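Local coordinates for protein nitrilotriacetate monooxygenase (Burkholderia pseudomallei, PDB 3SDO) that probably catalyses FMN-dependent monooxygenation of an organic substrate, as a TIM-barrel flavoprotein of the NtaA/SnaA/DszA family, at residues I54-I59 against G393-L398; I273-G278 against D406-H411; A377-M382 against L413-A418. All coordinates share one frame; numbering follows the deposited sequence.

Contact 1. Residues I54-I59 against G393-L398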
loop_
_atom_site.group_PDB
_atom_site.type_symbol
_atom_site.label_atom_id
_atom_site.label_comp_id
_atom_site.label_asym_id
_atom_site.label_seq_id
_atom_site.Cartn_x
_atom_site.Cartn_y
_atom_site.Cartn_z
ATOM N N ILE A 54 9.352 16.793 -12.487
ATOM C CA ILE A 54 7.996 16.280 -12.627
ATOM C C ILE A 54 7.333 16.265 -11.238
ATOM O O ILE A 54 7.923 15.863 -10.252
ATOM C CB ILE A 54 7.989 14.898 -13.350
ATOM C CG1 ILE A 54 8.400 15.096 -14.801
ATOM C CG2 ILE A 54 6.613 14.239 -13.308
ATOM C CD1 ILE A 54 8.535 13.805 -15.630
ATOM N N ALA A 55 6.106 16.747 -11.172
ATOM C CA ALA A 55 5.452 17.040 -9.869
ATOM C C ALA A 55 5.007 15.796 -9.095
ATOM O O ALA A 55 5.007 15.795 -7.862
ATOM C CB ALA A 55 4.241 17.921 -10.096
ATOM N N PHE A 56 4.543 14.766 -9.798
ATOM C CA PHE A 56 4.057 13.561 -9.098
ATOM C C PHE A 56 4.235 12.303 -9.942
ATOM O O PHE A 56 4.282 12.375 -11.170
ATOM C CB PHE A 56 2.587 13.717 -8.616
ATOM C CG PHE A 56 1.607 13.931 -9.701
ATOM C CD1 PHE A 56 1.409 15.192 -10.219
ATOM C CD2 PHE A 56 0.884 12.863 -10.249
ATOM C CE1 PHE A 56 0.497 15.397 -11.254
ATOM C CE2 PHE A 56 -0.008 13.065 -11.272
ATOM C CZ PHE A 56 -0.199 14.327 -11.789
ATOM N N ALA A 57 4.401 11.176 -9.252
ATOM C CA ALA A 57 4.304 9.843 -9.836
ATOM C C ALA A 57 2.905 9.319 -9.517
ATOM O O ALA A 57 2.427 9.493 -8.390
ATOM C CB ALA A 57 5.398 8.901 -9.244
ATOM N N PHE A 58 2.264 8.701 -10.513
ATOM C CA PHE A 58 0.917 8.163 -10.409
ATOM C C PHE A 58 0.951 6.642 -10.654
ATOM O O PHE A 58 1.492 6.164 -11.660
ATOM C CB PHE A 58 -0.023 8.876 -11.395
ATOM C CG PHE A 58 -1.397 8.239 -11.528
ATOM C CD1 PHE A 58 -2.118 7.864 -10.410
ATOM C CD2 PHE A 58 -1.954 8.021 -12.774
ATOM C CE1 PHE A 58 -3.380 7.263 -10.529
ATOM C CE2 PHE A 58 -3.216 7.427 -12.913
ATOM C CZ PHE A 58 -3.926 7.043 -11.797
ATOM N N ILE A 59 0.422 5.909 -9.682
ATOM C CA ILE A 59 0.303 4.461 -9.702
ATOM C C ILE A 59 -1.170 4.150 -9.852
ATOM O O ILE A 59 -1.950 4.315 -8.905
ATOM C CB ILE A 59 0.863 3.824 -8.419
ATOM C CG1 ILE A 59 2.335 4.205 -8.237
ATOM C CG2 ILE A 59 0.752 2.281 -8.462
ATOM C CD1 ILE A 59 3.241 3.783 -9.422
ATOM N N GLY A 393 -1.809 21.094 -17.324
ATOM C CA GLY A 393 -0.666 20.222 -17.159
ATOM C C GLY A 393 -0.989 18.926 -17.861
ATOM O O GLY A 393 -2.059 18.816 -18.474
ATOM N N PHE A 394 -0.074 17.958 -17.802
ATOM C CA PHE A 394 -0.278 16.688 -18.478
ATOM C C PHE A 394 0.075 15.488 -17.611
ATOM O O PHE A 394 1.011 15.536 -16.829
ATOM C CB PHE A 394 0.557 16.617 -19.747
ATOM C CG PHE A 394 0.217 17.671 -20.740
ATOM C CD1 PHE A 394 -0.832 17.492 -21.611
ATOM C CD2 PHE A 394 0.946 18.853 -20.797
ATOM C CE1 PHE A 394 -1.173 18.494 -22.538
ATOM C CE2 PHE A 394 0.610 19.845 -21.701
ATOM C CZ PHE A 394 -0.450 19.646 -22.587
ATOM N N MET A 395 -0.681 14.417 -17.780
ATOM C CA MET A 395 -0.337 13.109 -17.224
ATOM C C MET A 395 0.422 12.325 -18.294
ATOM O O MET A 395 -0.167 11.925 -19.301
ATOM C CB MET A 395 -1.619 12.375 -16.828
ATOM C CG MET A 395 -1.421 11.072 -16.075
ATOM S SD MET A 395 -1.068 11.297 -14.310
ATOM C CE MET A 395 -2.657 11.908 -13.653
ATOM N N LEU A 396 1.709 12.089 -18.077
ATOM C CA LEU A 396 2.535 11.373 -19.048
ATOM C C LEU A 396 2.299 9.883 -18.915
ATOM O O LEU A 396 2.557 9.307 -17.861
ATOM C CB LEU A 396 4.007 11.695 -18.841
ATOM C CG LEU A 396 4.332 13.178 -18.944
ATOM C CD1 LEU A 396 5.643 13.478 -18.214
ATOM C CD2 LEU A 396 4.394 13.596 -20.424
ATOM N N GLY A 397 1.776 9.287 -19.987
ATOM C CA GLY A 397 1.558 7.849 -20.079
ATOM C C GLY A 397 2.392 7.331 -21.222
ATOM O O GLY A 397 1.879 7.141 -22.324
ATOM N N LEU A 398 3.684 7.118 -20.972
ATOM C CA LEU A 398 4.609 6.836 -22.063
ATOM C C LEU A 398 4.484 5.377 -22.501
ATOM O O LEU A 398 4.380 4.482 -21.667
ATOM C CB LEU A 398 6.045 7.187 -21.687
ATOM C CG LEU A 398 6.192 8.702 -21.497
ATOM C CD1 LEU A 398 7.173 9.037 -20.398
ATOM C CD2 LEU A 398 6.530 9.385 -22.845
#
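Met395 reaches across from 393-398 and sets its thioether against two phenylalanines of 54-59. The sulfur SD lies 3.7 Å from CE2 of Phe56 and equally 3.7 Å from CD2 of Phe58, and the methyl CE comes to the Phe56 edge in the ring plane. Both are Met-aromatic contacts: SD is 4.9 Å from the centroid of the Phe56 ring and 4.8 Å from that of the Phe58 ring, in each case well off the ring normal. CG of Met395 stands anti to the backbone N, and bends at chi2 (80°) and chi3 (70°) fold the chain so that it meets each phenylalanine at about a right angle. Strands 56-59 and 393-396 are not paired directly; both run parallel to strand 11-15, which lies between them in the sheet of this TIM-barrel, luciferase-like fold. The methionine and phenylalanines meet inside the barrel, where Phe56 also meets the ring of Phe217 and Phe58 that of Phe237. Phe58 touches Thr98 as well, a predicted FMN-binding residue. Contact is sparser on the helical side of the sheet, where the two segments share one methyl-to-methyl approach, CD1 of Ile54 at 3.9 Å from CD1 of Leu396. That side is not open to solvent: helix 401-418 closes over it, with Leu405 and Val409 on Ile54 and Phe408 on Leu396.

Contact 2. Residues I273-G278 against D406-H411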
loop_
_atom_site.group_PDB
_atom_site.type_symbol
_atom_site.label_atom_id
_atom_site.label_comp_id
_atom_site.label_asym_id
_atom_site.label_seq_id
_atom_site.Cartn_x
_atom_site.Cartn_y
_atom_site.Cartn_z
ATOM N N ILE A 273 -1.232 12.017 -22.172
ATOM C CA ILE A 273 -0.589 12.040 -23.463
ATOM C C ILE A 273 0.600 11.117 -23.390
ATOM O O ILE A 273 1.119 10.850 -22.283
ATOM C CB ILE A 273 -0.111 13.455 -23.889
ATOM C CG1 ILE A 273 0.857 14.057 -22.861
ATOM C CG2 ILE A 273 -1.299 14.371 -24.056
ATOM C CD1 ILE A 273 1.556 15.357 -23.345
ATOM N N GLY A 274 0.996 10.622 -24.561
ATOM C CA GLY A 274 2.108 9.691 -24.720
ATOM C C GLY A 274 3.031 10.092 -25.854
ATOM O O GLY A 274 3.061 9.440 -26.892
ATOM N N PRO A 275 3.798 11.164 -25.662
ATOM C CA PRO A 275 4.644 11.685 -26.736
ATOM C C PRO A 275 5.832 10.795 -27.102
ATOM O O PRO A 275 6.419 10.162 -26.238
ATOM C CB PRO A 275 5.150 13.009 -26.155
ATOM C CG PRO A 275 5.075 12.796 -24.665
ATOM C CD PRO A 275 3.840 12.035 -24.473
ATOM N N ILE A 276 6.199 10.808 -28.378
ATOM C CA ILE A 276 7.357 10.097 -28.880
ATOM C C ILE A 276 8.207 11.078 -29.672
ATOM O O ILE A 276 7.738 11.657 -30.663
ATOM C CB ILE A 276 6.926 8.939 -29.806
ATOM C CG1 ILE A 276 5.968 7.991 -29.071
ATOM C CG2 ILE A 276 8.154 8.189 -30.360
ATOM C CD1 ILE A 276 5.495 6.793 -29.937
ATOM N N VAL A 277 9.450 11.271 -29.247
ATOM C CA VAL A 277 10.279 12.334 -29.808
ATOM C C VAL A 277 11.561 11.763 -30.399
ATOM O O VAL A 277 12.050 10.718 -29.954
ATOM C CB VAL A 277 10.624 13.426 -28.748
ATOM C CG1 VAL A 277 9.328 14.108 -28.242
ATOM C CG2 VAL A 277 11.371 12.822 -27.588
ATOM N N GLY A 278 12.056 12.448 -31.420
ATOM C CA GLY A 278 13.325 12.164 -32.050
ATOM C C GLY A 278 13.863 13.477 -32.597
ATOM O O GLY A 278 13.137 14.464 -32.652
ATOM N N ASP A 406 13.061 8.821 -20.555
ATOM C CA ASP A 406 14.386 9.383 -20.801
ATOM C C ASP A 406 14.311 10.463 -21.886
ATOM O O ASP A 406 14.819 11.570 -21.700
ATOM C CB ASP A 406 15.380 8.316 -21.254
ATOM C CG ASP A 406 15.702 7.301 -20.171
ATOM O OD1 ASP A 406 15.291 7.476 -19.009
ATOM O OD2 ASP A 406 16.383 6.326 -20.486
ATOM N N ASP A 407 13.694 10.130 -23.022
ATOM C CA ASP A 407 13.557 11.095 -24.129
ATOM C C ASP A 407 12.823 12.337 -23.687
ATOM O O ASP A 407 13.205 13.473 -24.039
ATOM C CB ASP A 407 12.779 10.510 -25.306
ATOM C CG ASP A 407 13.573 9.483 -26.105
ATOM O OD1 ASP A 407 14.778 9.300 -25.852
ATOM O OD2 ASP A 407 12.954 8.828 -26.980
ATOM N N PHE A 408 11.720 12.141 -22.967
ATOM C CA PHE A 408 10.893 13.264 -22.593
ATOM C C PHE A 408 11.654 14.210 -21.662
ATOM O O PHE A 408 11.686 15.426 -21.886
ATOM C CB PHE A 408 9.579 12.803 -21.956
ATOM C CG PHE A 408 8.698 13.929 -21.561
ATOM C CD1 PHE A 408 8.755 14.443 -20.275
ATOM C CD2 PHE A 408 7.847 14.516 -22.492
ATOM C CE1 PHE A 408 7.965 15.518 -19.910
ATOM C CE2 PHE A 408 7.064 15.585 -22.133
ATOM C CZ PHE A 408 7.127 16.092 -20.838
ATOM N N VAL A 409 12.284 13.664 -20.627
ATOM C CA VAL A 409 12.966 14.520 -19.649
ATOM C C VAL A 409 14.239 15.144 -20.211
ATOM O O VAL A 409 14.558 16.279 -19.882
ATOM C CB VAL A 409 13.262 13.792 -18.286
ATOM C CG1 VAL A 409 11.961 13.338 -17.634
ATOM C CG2 VAL A 409 14.203 12.636 -18.450
ATOM N N ASP A 410 14.958 14.424 -21.061
ATOM C CA ASP A 410 16.210 14.941 -21.598
ATOM C C ASP A 410 15.999 15.919 -22.761
ATOM O O ASP A 410 16.795 16.837 -22.948
ATOM C CB ASP A 410 17.134 13.788 -22.018
ATOM C CG ASP A 410 17.687 13.007 -20.825
ATOM O OD1 ASP A 410 17.518 13.415 -19.652
ATOM O OD2 ASP A 410 18.297 11.966 -21.062
ATOM N N HIS A 411 14.921 15.746 -23.521
ATOM C CA HIS A 411 14.748 16.503 -24.755
ATOM C C HIS A 411 13.545 17.427 -24.799
ATOM O O HIS A 411 13.640 18.490 -25.363
ATOM C CB HIS A 411 14.772 15.561 -25.946
ATOM C CG HIS A 411 16.045 14.790 -26.031
ATOM N ND1 HIS A 411 16.113 13.439 -25.767
ATOM C CD2 HIS A 411 17.319 15.204 -26.224
ATOM C CE1 HIS A 411 17.372 13.041 -25.857
ATOM N NE2 HIS A 411 18.123 14.094 -26.130
HETATM O O HOH W 1 10.297 9.375 -27.079
#
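Val277 and Asp407 make the closest approach between 273-278 and 406-411, with the valine methyl CG2 3.5 Å from the aspartate CB. The two side chains run antiparallel past one another, and the carboxylate lies beside the strand backbone. A second apolar touch lies two residues earlier in the chain: CG of Pro275 meets CD2 of Phe408 at 3.9 Å, the proline ring crossing the phenyl group at a slant. The chi1 of Phe408, at 180°, sets CG anti to the backbone N and extends the ring from the helix towards the proline. No direct hydrogen bond joins the segments, but a water bridges them, accepting from the backbone N of Val277 at 3.0 Å and donating to OD2 of Asp407 at 2.7 Å. The same OD2 forms a salt bridge with NZ of Lys287, which also hydrogen-bonds to the carbonyl O of Val277; water and lysine thus tie the carboxylate to both polar backbone atoms of one residue, and the ammonium probably stabilises its negative charge. Farther out, Phe12 meets the Phe408 ring edge-to-face. Strand 268-277 pairs with strand 393-396 through backbone bonds from Ile273 to Met395 and Gly397. Helix 401-418 follows strand 393-396 in the chain and lies against the outside of these two strands, beside helix 375-387, whose Val378 packs on Pro275 and Val277 and whose Met382 reaches Phe408.

Contact 3. Residues A377-M382 against L413-A418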
loop_
_atom_site.group_PDB
_atom_site.type_symbol
_atom_site.label_atom_id
_atom_site.label_comp_id
_atom_site.label_asym_id
_atom_site.label_seq_id
_atom_site.Cartn_x
_atom_site.Cartn_y
_atom_site.Cartn_z
ATOM N N ALA A 377 8.581 20.597 -31.963
ATOM C CA ALA A 377 7.204 20.410 -32.457
ATOM C C ALA A 377 6.302 19.858 -31.373
ATOM O O ALA A 377 5.172 20.312 -31.216
ATOM C CB ALA A 377 7.161 19.499 -33.709
ATOM N N VAL A 378 6.800 18.877 -30.619
ATOM C CA VAL A 378 6.018 18.266 -29.552
ATOM C C VAL A 378 5.755 19.270 -28.417
ATOM O O VAL A 378 4.653 19.325 -27.859
ATOM C CB VAL A 378 6.731 16.967 -29.022
ATOM C CG1 VAL A 378 6.136 16.504 -27.687
ATOM C CG2 VAL A 378 6.653 15.855 -30.091
ATOM N N ALA A 379 6.768 20.069 -28.077
ATOM C CA ALA A 379 6.595 21.148 -27.089
ATOM C C ALA A 379 5.554 22.178 -27.554
ATOM O O ALA A 379 4.721 22.618 -26.753
ATOM C CB ALA A 379 7.937 21.845 -26.768
ATOM N N SER A 380 5.606 22.543 -28.838
ATOM C CA SER A 380 4.661 23.479 -29.416
ATOM C C SER A 380 3.204 22.991 -29.263
ATOM O O SER A 380 2.323 23.790 -28.991
ATOM C CB SER A 380 4.976 23.770 -30.888
ATOM O OG SER A 380 6.126 24.605 -31.016
ATOM N N GLU A 381 2.977 21.689 -29.433
ATOM C CA GLU A 381 1.627 21.117 -29.308
ATOM C C GLU A 381 1.166 21.129 -27.846
ATOM O O GLU A 381 0.017 21.460 -27.558
ATOM C CB GLU A 381 1.610 19.695 -29.877
ATOM C CG GLU A 381 0.266 19.000 -29.825
ATOM C CD GLU A 381 -0.788 19.594 -30.756
ATOM O OE1 GLU A 381 -0.494 20.543 -31.517
ATOM O OE2 GLU A 381 -1.932 19.087 -30.724
ATOM N N MET A 382 2.057 20.795 -26.924
ATOM C CA MET A 382 1.740 20.907 -25.491
ATOM C C MET A 382 1.395 22.334 -25.125
ATOM O O MET A 382 0.436 22.573 -24.379
ATOM C CB MET A 382 2.893 20.413 -24.600
ATOM C CG MET A 382 3.164 18.911 -24.755
ATOM S SD MET A 382 4.619 18.332 -23.834
ATOM C CE MET A 382 4.714 16.692 -24.560
ATOM N N LEU A 413 11.501 18.580 -21.888
ATOM C CA LEU A 413 11.416 19.540 -20.790
ATOM C C LEU A 413 12.344 20.749 -20.957
ATOM O O LEU A 413 11.932 21.859 -20.674
ATOM C CB LEU A 413 11.598 18.855 -19.421
ATOM C CG LEU A 413 10.454 17.910 -18.990
ATOM C CD1 LEU A 413 10.706 17.268 -17.591
ATOM C CD2 LEU A 413 9.098 18.637 -19.001
ATOM N N PRO A 414 13.603 20.550 -21.410
ATOM C CA PRO A 414 14.494 21.697 -21.606
ATOM C C PRO A 414 14.022 22.687 -22.675
ATOM O O PRO A 414 14.260 23.873 -22.541
ATOM C CB PRO A 414 15.814 21.035 -22.018
ATOM C CG PRO A 414 15.736 19.702 -21.380
ATOM C CD PRO A 414 14.334 19.288 -21.589
ATOM N N VAL A 415 13.367 22.205 -23.725
ATOM C CA VAL A 415 12.730 23.073 -24.717
ATOM C C VAL A 415 11.580 23.853 -24.086
ATOM O O VAL A 415 11.476 25.062 -24.256
ATOM C CB VAL A 415 12.194 22.267 -25.931
ATOM C CG1 VAL A 415 11.337 23.168 -26.859
ATOM C CG2 VAL A 415 13.356 21.606 -26.678
ATOM N N LEU A 416 10.735 23.183 -23.316
ATOM C CA LEU A 416 9.657 23.904 -22.623
ATOM C C LEU A 416 10.195 24.970 -21.670
ATOM O O LEU A 416 9.670 26.099 -21.633
ATOM C CB LEU A 416 8.722 22.952 -21.888
ATOM C CG LEU A 416 7.765 22.099 -22.707
ATOM C CD1 LEU A 416 7.055 21.092 -21.781
ATOM C CD2 LEU A 416 6.754 22.985 -23.436
ATOM N N SER A 417 11.242 24.628 -20.914
ATOM C CA SER A 417 11.881 25.571 -20.001
ATOM C C SER A 417 12.426 26.793 -20.762
ATOM O O SER A 417 12.204 27.934 -20.354
ATOM C CB SER A 417 13.026 24.920 -19.179
ATOM O OG SER A 417 12.557 23.878 -18.345
ATOM N N ALA A 418 13.106 26.548 -21.872
ATOM C CA ALA A 418 13.646 27.637 -22.685
ATOM C C ALA A 418 12.566 28.596 -23.203
ATOM O O ALA A 418 12.841 29.793 -23.384
ATOM C CB ALA A 418 14.468 27.072 -23.837
#
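Ala379 points its methyl group into helix 413-418, where two branched side chains receive it. Apolar contacts make up the whole of the direct interaction: CB of Ala379 lies 3.6 Å from CG1 of Val415 and 3.7 Å from CD2 of Leu416. A chi1 of 171° turns CG1 of Val415 anti to its own backbone N and out towards the alanine. One turn further along 377-382, the sulfur of Met382 makes a looser approach, SD to CD1 of Leu416 at 4.2 Å. The alanine falls where the backbones are nearest, with the CA atoms of Ala379 and Leu416 6.1 Å apart, and the short segments cross at -59° with their axes 9.4 Å apart. The polar links involve residues that make no contact across the segments. OG of Ser380 is hydrogen-bonded to Arg419, just beyond the end of helix 401-418, while OE2 of Glu381 forms a salt bridge with Arg384 of its own helix. Helices 375-387 and 401-418 flank strand 393-396 in the chain, as successive helices do on the outside of a TIM barrel. No directional bond joins the two segments, and the contact is consistent with apolar burial, more complete at Ala379 and Leu416 than at the partly exposed Val415.

Overall arrangement
Contact 1 lies nearest the middle of the chain, its centre about 7 Å from the chain's centre, against about 18 Å for contact 2 and 21 Å for contact 3. The chemistry follows this path outward: sulfur and aromatic rings within the barrel, a strand-helix seam with a water-bridged carboxylate, then aliphatic and thioether packing between helices. Strand 393-396 of contact 1 is paired with strand 268-277 of contact 2, while contacts 2 and 3 share helix 401-418. Direct touches join the layers, the Met382 methyl of contact 3 meeting Ile273 of contact 2, and Ile54 of contact 1 meeting Leu413 of contact 3. All three are largely buried, though partly exposed residues appear in contacts 2 and 3.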